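Local coordinates for protein 2,3-dihydroxybenzoate-AMP ligase (Bacillus subtilis, PDB 1MDB) that is an AMP-binding enzyme of the ANL family that binds adenosine monophosphate and 2,3-dihydroxy-benzoic acid, at residues A43-N48 and E269-T274; C218-S223 and V273-L278; H222-L227 and L244-A249. All coordinates share one frame; numbering follows the deposited sequence.

How the contacts relate
Starting from the N terminus, strand 42-46 is the first element involved: contact 1 joins its end to the end of helix 261-271 and closes a long loop of 220 residues. Contact 3 is nested inside that loop, a short closure of 16 residues that lays helix 242-248 against strand 225-228. Contact 2 shares His-222 and Ser-223 with contact 3 and encloses its loop; its second segment overlaps the end of contact 1 at Val-273 and Thr-274 before running on into strand 275-278. All three reach one mixed sheet. Contacts 2 and 3 meet directly, with Ile-275 O 3.1 Å from Leu-227 N in a probable hydrogen bond between neighbouring strands.

Contact 1: residues A43-N48 and E269-T274; sequences AITCGN and EREKVT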
loop_
_atom_site.group_PDB
_atom_site.type_symbol
_atom_site.label_atom_id
_atom_site.label_comp_id
_atom_site.label_asym_id
_atom_site.label_seq_id
_atom_site.Cartn_x
_atom_site.Cartn_y
_atom_site.Cartn_z
ATOM N N ALA A 43 -17.437 12.404 -7.492
ATOM C CA ALA A 43 -16.065 11.899 -7.422
ATOM C C ALA A 43 -15.856 11.056 -6.179
ATOM O O ALA A 43 -15.136 10.054 -6.206
ATOM C CB ALA A 43 -15.074 13.064 -7.418
ATOM N N ILE A 44 -16.501 11.465 -5.095
ATOM C CA ILE A 44 -16.363 10.779 -3.825
ATOM C C ILE A 44 -17.689 10.546 -3.122
ATOM O O ILE A 44 -18.532 11.440 -3.052
ATOM C CB ILE A 44 -15.478 11.600 -2.879
ATOM C CG1 ILE A 44 -14.126 11.864 -3.539
ATOM C CG2 ILE A 44 -15.345 10.894 -1.547
ATOM C CD1 ILE A 44 -13.359 12.994 -2.889
ATOM N N THR A 45 -17.857 9.344 -2.592
ATOM C CA THR A 45 -19.057 8.984 -1.859
ATOM C C THR A 45 -18.654 8.473 -0.487
ATOM O O THR A 45 -17.740 7.658 -0.365
ATOM C CB THR A 45 -19.846 7.894 -2.582
ATOM O OG1 THR A 45 -20.380 8.428 -3.796
ATOM C CG2 THR A 45 -20.973 7.380 -1.702
ATOM N N CYS A 46 -19.339 8.950 0.543
ATOM C CA CYS A 46 -19.038 8.539 1.906
ATOM C C CYS A 46 -20.337 8.544 2.704
ATOM O O CYS A 46 -20.862 9.607 3.049
ATOM C CB CYS A 46 -18.025 9.501 2.529
ATOM S SG CYS A 46 -17.400 8.957 4.111
ATOM N N GLY A 47 -20.854 7.355 2.999
ATOM C CA GLY A 47 -22.113 7.278 3.715
ATOM C C GLY A 47 -23.155 7.881 2.790
ATOM O O GLY A 47 -23.258 7.486 1.625
ATOM N N ASN A 48 -23.907 8.859 3.287
ATOM C CA ASN A 48 -24.939 9.512 2.481
ATOM C C ASN A 48 -24.455 10.779 1.781
ATOM O O ASN A 48 -25.208 11.398 1.035
ATOM C CB ASN A 48 -26.155 9.849 3.352
ATOM C CG ASN A 48 -27.046 8.643 3.601
ATOM O OD1 ASN A 48 -27.843 8.628 4.544
ATOM N ND2 ASN A 48 -26.929 7.633 2.746
ATOM N N GLU A 269 -23.080 -3.645 -2.690
ATOM C CA GLU A 269 -24.408 -3.850 -3.264
ATOM C C GLU A 269 -25.168 -2.529 -3.442
ATOM O O GLU A 269 -25.771 -2.285 -4.488
ATOM C CB GLU A 269 -25.227 -4.800 -2.384
ATOM C CG GLU A 269 -26.732 -4.692 -2.609
ATOM C CD GLU A 269 -27.505 -5.830 -1.977
ATOM O OE1 GLU A 269 -27.156 -6.247 -0.851
ATOM O OE2 GLU A 269 -28.474 -6.298 -2.611
ATOM N N ARG A 270 -25.138 -1.681 -2.417
ATOM C CA ARG A 270 -25.840 -0.407 -2.485
ATOM C C ARG A 270 -25.267 0.518 -3.554
ATOM O O ARG A 270 -26.004 1.046 -4.382
ATOM C CB ARG A 270 -25.806 0.300 -1.122
ATOM C CG ARG A 270 -26.441 1.682 -1.146
ATOM C CD ARG A 270 -26.443 2.337 0.225
ATOM N NE ARG A 270 -26.900 3.724 0.141
ATOM C CZ ARG A 270 -27.099 4.525 1.186
ATOM N NH1 ARG A 270 -26.886 4.089 2.424
ATOM N NH2 ARG A 270 -27.512 5.770 0.993
ATOM N N GLU A 271 -23.951 0.701 -3.548
ATOM C CA GLU A 271 -23.305 1.585 -4.515
ATOM C C GLU A 271 -22.914 0.912 -5.819
ATOM O O GLU A 271 -22.483 1.578 -6.766
ATOM C CB GLU A 271 -22.057 2.204 -3.891
ATOM C CG GLU A 271 -22.338 2.964 -2.623
ATOM C CD GLU A 271 -23.355 4.073 -2.838
ATOM O OE1 GLU A 271 -23.359 4.678 -3.934
ATOM O OE2 GLU A 271 -24.141 4.342 -1.910
ATOM N N LYS A 272 -23.050 -0.407 -5.867
ATOM C CA LYS A 272 -22.689 -1.164 -7.064
ATOM C C LYS A 272 -21.228 -0.973 -7.461
ATOM O O LYS A 272 -20.910 -0.573 -8.578
ATOM C CB LYS A 272 -23.619 -0.798 -8.227
ATOM C CG LYS A 272 -24.898 -1.615 -8.206
ATOM C CD LYS A 272 -25.985 -1.023 -9.066
ATOM C CE LYS A 272 -27.239 -1.866 -8.930
ATOM N NZ LYS A 272 -27.510 -2.199 -7.495
ATOM N N VAL A 273 -20.344 -1.273 -6.518
ATOM C CA VAL A 273 -18.910 -1.172 -6.736
ATOM C C VAL A 273 -18.449 -2.153 -7.820
ATOM O O VAL A 273 -18.839 -3.320 -7.819
ATOM C CB VAL A 273 -18.145 -1.488 -5.439
ATOM C CG1 VAL A 273 -16.655 -1.302 -5.662
ATOM C CG2 VAL A 273 -18.646 -0.601 -4.305
ATOM N N THR A 274 -17.614 -1.671 -8.735
ATOM C CA THR A 274 -17.085 -2.488 -9.822
ATOM C C THR A 274 -15.669 -2.998 -9.545
ATOM O O THR A 274 -15.171 -3.883 -10.247
ATOM C CB THR A 274 -17.031 -1.697 -11.134
ATOM O OG1 THR A 274 -16.134 -0.589 -10.989
ATOM C CG2 THR A 274 -18.425 -1.201 -11.511
#
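At the edge of the Arg-270 guanidinium, near its plane, sits the side-chain amide of Asn-48; a carboxylate oxygen of Glu-271 stands out of that plane on the NE side. The amide and guanidinium planes are turned 59° apart, and the two side chains cross at about a right angle. As modelled, ND2 of Asn-48 is 2.6 Å from NH2 of Arg-270, a doubtful pair: the amide is probably turned over in the model, and with it turned back this short approach may be a hydrogen bond. Arg-270 gets there by an extended chain, CG anti to the backbone N (chi1 176°). Its NE lies 3.5 Å from OE2 of Glu-271, and this salt bridge is an attraction of charges with no N-H aimed at the oxygen.

Deeper in, the methyl CG2 of Thr-45 rests against the carboxylate carbon CD of Glu-271 at 4.2 Å. The polar atoms of this pair look to a third residue, since Arg-252 NH1 forms a salt bridge with Glu-271 OE1 and a hydrogen bond with Thr-45 OG1, which also bonds to His-50. Lys-272, with positive phi, takes the chain out of helix 261-271. The contact thus sets the end of that helix against the end of strand 42-46 in the large mixed sheet, with Arg-252 bridging the two from strand 252-255, the parallel neighbour of 42-46.

Contact 2: residues C218-S223 and V273-L278; sequences CWLDHS and VTITAL
Leu-220 and Ile-275 meet methyl to methyl, CD2 of the leucine lying 4.3 Å from CD1 of the isoleucine. The isoleucine starts out toward the loop and keeps going, its chain fully extended (chi1 177°) so that CD1 is carried farthest from the strand. Leu-220 sets off across the line between the segments, and it is the CD2 branch that makes the touch. Leu-220 also packs on Pro-241, while Ile-275 rests on Tyr-226; the side chain of Ile-275 is about 12 Å from the bound 2,3-dihydroxy-benzoic acid.

The second meeting is of a different kind. Thr-274 turns its methyl CG2 to the backbone carbonyl of Ser-223, with 3.8 Å between CG2 and that O. With chi1 at 63°, its OG1 stands between the backbone N and the carbonyl carbon. The loop that presents Ser-223 leads from helix 204-218 into strand 225-228, the parallel neighbour of strand 275-278 in the mixed sheet. Trp-219 ends the helix in a Schellman motif, and OD1 of Asp-221 accepts from Ser-223 N at 2.6 Å, an Asx turn in which the N-H comes from above the carboxylate plane, 36° out of it.

No hydrogen bond spans the two segments: the direct touch is small and van der Waals in kind, and the polar anchoring comes from Thr-274, whose OG1 and backbone bond to Val-225 just beyond the loop.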
loop_
_atom_site.group_PDB
_atom_site.type_symbol
_atom_site.label_atom_id
_atom_site.label_comp_id
_atom_site.label_asym_id
_atom_site.label_seq_id
_atom_site.Cartn_x
_atom_site.Cartn_y
_atom_site.Cartn_z
ATOM N N CYS A 218 -5.632 -1.267 -15.679
ATOM C CA CYS A 218 -6.788 -1.727 -14.916
ATOM C C CYS A 218 -8.156 -1.396 -15.540
ATOM O O CYS A 218 -9.200 -1.668 -14.950
ATOM C CB CYS A 218 -6.705 -1.177 -13.481
ATOM S SG CYS A 218 -5.242 -1.770 -12.551
ATOM N N TRP A 219 -8.137 -0.808 -16.731
ATOM C CA TRP A 219 -9.355 -0.464 -17.458
ATOM C C TRP A 219 -10.327 0.457 -16.710
ATOM O O TRP A 219 -11.539 0.260 -16.781
ATOM C CB TRP A 219 -10.098 -1.748 -17.877
ATOM C CG TRP A 219 -9.288 -2.688 -18.733
ATOM C CD1 TRP A 219 -8.047 -2.461 -19.255
ATOM C CD2 TRP A 219 -9.655 -4.016 -19.141
ATOM N NE1 TRP A 219 -7.615 -3.564 -19.956
ATOM C CE2 TRP A 219 -8.583 -4.532 -19.902
ATOM C CE3 TRP A 219 -10.788 -4.819 -18.936
ATOM C CZ2 TRP A 219 -8.607 -5.820 -20.454
ATOM C CZ3 TRP A 219 -10.812 -6.099 -19.488
ATOM C CH2 TRP A 219 -9.725 -6.584 -20.239
ATOM N N LEU A 220 -9.814 1.458 -16.004
ATOM C CA LEU A 220 -10.699 2.366 -15.280
ATOM C C LEU A 220 -11.301 3.420 -16.209
ATOM O O LEU A 220 -10.635 3.905 -17.128
ATOM C CB LEU A 220 -9.953 3.092 -14.152
ATOM C CG LEU A 220 -9.328 2.300 -13.003
ATOM C CD1 LEU A 220 -8.937 3.281 -11.894
ATOM C CD2 LEU A 220 -10.312 1.261 -12.476
ATOM N N ASP A 221 -12.560 3.773 -15.969
ATOM C CA ASP A 221 -13.212 4.801 -16.766
ATOM C C ASP A 221 -14.349 5.449 -15.999
ATOM O O ASP A 221 -14.507 5.229 -14.799
ATOM C CB ASP A 221 -13.738 4.234 -18.088
ATOM C CG ASP A 221 -14.730 3.112 -17.894
ATOM O OD1 ASP A 221 -15.450 3.106 -16.873
ATOM O OD2 ASP A 221 -14.806 2.240 -18.786
ATOM N N HIS A 222 -15.148 6.245 -16.699
ATOM C CA HIS A 222 -16.266 6.929 -16.064
ATOM C C HIS A 222 -17.193 5.971 -15.321
ATOM O O HIS A 222 -17.865 6.367 -14.373
ATOM C CB HIS A 222 -17.073 7.720 -17.105
ATOM C CG HIS A 222 -17.762 6.867 -18.121
ATOM N ND1 HIS A 222 -17.075 6.105 -19.042
ATOM C CD2 HIS A 222 -19.077 6.668 -18.375
ATOM C CE1 HIS A 222 -17.937 5.476 -19.821
ATOM N NE2 HIS A 222 -19.158 5.800 -19.437
ATOM N N SER A 223 -17.224 4.710 -15.737
ATOM C CA SER A 223 -18.107 3.743 -15.085
ATOM C C SER A 223 -17.504 3.043 -13.886
ATOM O O SER A 223 -18.151 2.217 -13.251
ATOM C CB SER A 223 -18.594 2.695 -16.087
ATOM O OG SER A 223 -19.892 3.028 -16.546
ATOM N N VAL A 273 -20.344 -1.273 -6.518
ATOM C CA VAL A 273 -18.910 -1.172 -6.736
ATOM C C VAL A 273 -18.449 -2.153 -7.820
ATOM O O VAL A 273 -18.839 -3.320 -7.819
ATOM C CB VAL A 273 -18.145 -1.488 -5.439
ATOM C CG1 VAL A 273 -16.655 -1.302 -5.662
ATOM C CG2 VAL A 273 -18.646 -0.601 -4.305
ATOM N N THR A 274 -17.614 -1.671 -8.735
ATOM C CA THR A 274 -17.085 -2.488 -9.822
ATOM C C THR A 274 -15.669 -2.998 -9.545
ATOM O O THR A 274 -15.171 -3.883 -10.247
ATOM C CB THR A 274 -17.031 -1.697 -11.134
ATOM O OG1 THR A 274 -16.134 -0.589 -10.989
ATOM C CG2 THR A 274 -18.425 -1.201 -11.511
ATOM N N ILE A 275 -15.018 -2.437 -8.529
ATOM C CA ILE A 275 -13.652 -2.847 -8.197
ATOM C C ILE A 275 -13.212 -2.429 -6.795
ATOM O O ILE A 275 -13.547 -1.335 -6.337
ATOM C CB ILE A 275 -12.641 -2.253 -9.205
ATOM C CG1 ILE A 275 -11.210 -2.628 -8.796
ATOM C CG2 ILE A 275 -12.815 -0.736 -9.275
ATOM C CD1 ILE A 275 -10.120 -2.045 -9.698
ATOM N N THR A 276 -12.473 -3.311 -6.119
ATOM C CA THR A 276 -11.949 -3.014 -4.792
ATOM C C THR A 276 -10.594 -3.709 -4.610
ATOM O O THR A 276 -10.216 -4.587 -5.401
ATOM C CB THR A 276 -12.937 -3.432 -3.680
ATOM O OG1 THR A 276 -12.483 -2.916 -2.423
ATOM C CG2 THR A 276 -13.057 -4.936 -3.586
ATOM N N ALA A 277 -9.851 -3.312 -3.583
ATOM C CA ALA A 277 -8.531 -3.888 -3.364
ATOM C C ALA A 277 -8.334 -4.371 -1.939
ATOM O O ALA A 277 -8.641 -3.657 -0.979
ATOM C CB ALA A 277 -7.457 -2.869 -3.723
ATOM N N LEU A 278 -7.816 -5.590 -1.817
ATOM C CA LEU A 278 -7.566 -6.203 -0.521
ATOM C C LEU A 278 -6.115 -6.679 -0.446
ATOM O O LEU A 278 -5.380 -6.662 -1.443
ATOM C CB LEU A 278 -8.474 -7.426 -0.315
ATOM C CG LEU A 278 -9.907 -7.418 -0.880
ATOM C CD1 LEU A 278 -10.547 -8.787 -0.650
ATOM C CD2 LEU A 278 -10.744 -6.305 -0.227
#

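Contact 3: residues H222-L227 and L244-A249; sequences HSTVYL and LGVLYA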
loop_
_atom_site.group_PDB
_atom_site.type_symbol
_atom_site.label_atom_id
_atom_site.label_comp_id
_atom_site.label_asym_id
_atom_site.label_seq_id
_atom_site.Cartn_x
_atom_site.Cartn_y
_atom_site.Cartn_z
ATOM N N HIS A 222 -15.148 6.245 -16.699
ATOM C CA HIS A 222 -16.266 6.929 -16.064
ATOM C C HIS A 222 -17.193 5.971 -15.321
ATOM O O HIS A 222 -17.865 6.367 -14.373
ATOM C CB HIS A 222 -17.073 7.720 -17.105
ATOM C CG HIS A 222 -17.762 6.867 -18.121
ATOM N ND1 HIS A 222 -17.075 6.105 -19.042
ATOM C CD2 HIS A 222 -19.077 6.668 -18.375
ATOM C CE1 HIS A 222 -17.937 5.476 -19.821
ATOM N NE2 HIS A 222 -19.158 5.800 -19.437
ATOM N N SER A 223 -17.224 4.710 -15.737
ATOM C CA SER A 223 -18.107 3.743 -15.085
ATOM C C SER A 223 -17.504 3.043 -13.886
ATOM O O SER A 223 -18.151 2.217 -13.251
ATOM C CB SER A 223 -18.594 2.695 -16.087
ATOM O OG SER A 223 -19.892 3.028 -16.546
ATOM N N THR A 224 -16.259 3.374 -13.576
ATOM C CA THR A 224 -15.591 2.767 -12.440
ATOM C C THR A 224 -16.149 3.247 -11.106
ATOM O O THR A 224 -16.289 4.444 -10.875
ATOM C CB THR A 224 -14.081 3.084 -12.457
ATOM O OG1 THR A 224 -13.482 2.499 -13.621
ATOM C CG2 THR A 224 -13.407 2.544 -11.193
ATOM N N VAL A 225 -16.501 2.300 -10.244
ATOM C CA VAL A 225 -16.964 2.620 -8.902
ATOM C C VAL A 225 -15.995 1.832 -8.016
ATOM O O VAL A 225 -16.141 0.623 -7.830
ATOM C CB VAL A 225 -18.404 2.141 -8.626
ATOM C CG1 VAL A 225 -18.846 2.647 -7.267
ATOM C CG2 VAL A 225 -19.358 2.650 -9.708
ATOM N N TYR A 226 -14.986 2.519 -7.500
ATOM C CA TYR A 226 -13.974 1.882 -6.670
ATOM C C TYR A 226 -14.260 2.070 -5.191
ATOM O O TYR A 226 -14.483 3.192 -4.727
ATOM C CB TYR A 226 -12.601 2.468 -7.010
ATOM C CG TYR A 226 -11.454 1.979 -6.149
ATOM C CD1 TYR A 226 -10.535 1.045 -6.633
ATOM C CD2 TYR A 226 -11.263 2.484 -4.857
ATOM C CE1 TYR A 226 -9.444 0.630 -5.847
ATOM C CE2 TYR A 226 -10.188 2.075 -4.070
ATOM C CZ TYR A 226 -9.281 1.153 -4.568
ATOM O OH TYR A 226 -8.214 0.766 -3.784
ATOM N N LEU A 227 -14.265 0.961 -4.457
ATOM C CA LEU A 227 -14.484 1.000 -3.017
ATOM C C LEU A 227 -13.125 1.049 -2.317
ATOM O O LEU A 227 -12.273 0.164 -2.521
ATOM C CB LEU A 227 -15.212 -0.256 -2.547
ATOM C CG LEU A 227 -15.389 -0.366 -1.032
ATOM C CD1 LEU A 227 -16.389 0.693 -0.566
ATOM C CD2 LEU A 227 -15.880 -1.771 -0.669
ATOM N N LEU A 244 -6.781 7.790 -6.240
ATOM C CA LEU A 244 -6.253 8.805 -7.140
ATOM C C LEU A 244 -6.310 8.345 -8.594
ATOM O O LEU A 244 -6.503 9.156 -9.501
ATOM C CB LEU A 244 -4.812 9.173 -6.752
ATOM C CG LEU A 244 -4.669 9.765 -5.337
ATOM C CD1 LEU A 244 -3.265 10.316 -5.178
ATOM C CD2 LEU A 244 -5.708 10.891 -5.105
ATOM N N GLY A 245 -6.123 7.049 -8.826
ATOM C CA GLY A 245 -6.203 6.552 -10.189
ATOM C C GLY A 245 -7.637 6.703 -10.681
ATOM O O GLY A 245 -7.880 7.079 -11.827
ATOM N N VAL A 246 -8.586 6.423 -9.793
ATOM C CA VAL A 246 -10.008 6.523 -10.115
ATOM C C VAL A 246 -10.423 7.964 -10.441
ATOM O O VAL A 246 -11.288 8.186 -11.288
ATOM C CB VAL A 246 -10.878 5.960 -8.947
ATOM C CG1 VAL A 246 -12.370 6.105 -9.259
ATOM C CG2 VAL A 246 -10.547 4.487 -8.729
ATOM N N LEU A 247 -9.800 8.943 -9.791
ATOM C CA LEU A 247 -10.134 10.339 -10.054
ATOM C C LEU A 247 -9.476 10.731 -11.368
ATOM O O LEU A 247 -9.979 11.576 -12.095
ATOM C CB LEU A 247 -9.615 11.261 -8.941
ATOM C CG LEU A 247 -10.040 11.058 -7.484
ATOM C CD1 LEU A 247 -9.432 12.175 -6.650
ATOM C CD2 LEU A 247 -11.549 11.060 -7.341
ATOM N N TYR A 248 -8.339 10.107 -11.665
ATOM C CA TYR A 248 -7.625 10.393 -12.900
ATOM C C TYR A 248 -8.508 10.020 -14.085
ATOM O O TYR A 248 -8.558 10.736 -15.085
ATOM C CB TYR A 248 -6.326 9.579 -12.970
ATOM C CG TYR A 248 -5.501 9.835 -14.223
ATOM C CD1 TYR A 248 -4.416 10.717 -14.204
ATOM C CD2 TYR A 248 -5.819 9.209 -15.431
ATOM C CE1 TYR A 248 -3.672 10.969 -15.354
ATOM C CE2 TYR A 248 -5.081 9.450 -16.588
ATOM C CZ TYR A 248 -4.007 10.328 -16.543
ATOM O OH TYR A 248 -3.255 10.540 -17.678
ATOM N N ALA A 249 -9.200 8.894 -13.955
ATOM C CA ALA A 249 -10.058 8.377 -15.017
ATOM C C ALA A 249 -11.484 8.907 -15.011
ATOM O O ALA A 249 -12.282 8.523 -15.861
ATOM C CB ALA A 249 -10.083 6.846 -14.960
#
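Val-246 spreads its two methyls over two residues of the strand side. CG2 presses on the root of the Tyr-226 side chain, 3.4 Å from CB, which is tight for two carbons, and 3.7 Å from the ring atom CG. It approaches the ring obliquely. The other methyl, CG1, reaches CG2 of Thr-224 at 4.2 Å. That split follows from the valine torsion (chi1 178°), which sets CG1 anti to the backbone N and CG2 beside it, so one methyl faces Thr-224 and the other Tyr-226.

Tyr-226 begins by pointing at the helix, yet its ring leads away from it toward strand 275-278, where it packs on Ile-275 and Ala-277. The side chain ends up about 9 Å from the bound 2,3-dihydroxy-benzoic acid. Thr-224 turns its methyl to the helix and keeps OG1 for the backbone N of Asp-221.

Helix 242-248 lies on the route between strands 225-228 and 252-255, which run parallel as neighbours in the large sheet, so the contact belongs to a beta-alpha-beta crossover. Val-246 touches Val-253 of the second strand as well, packing the connecting helix on both strands it joins. Backbone bonds from Tyr-226 to Arg-252 and Val-254 hold those strands together.

At the far end, where the helix gives way to loop, the backbone comes close without a hydrogen bond: His-222 N lies 3.8 Å from Ala-249 O. The His-222 side chain starts out away from the helix and touches Arg-41, while Ala-249 packs on Leu-220.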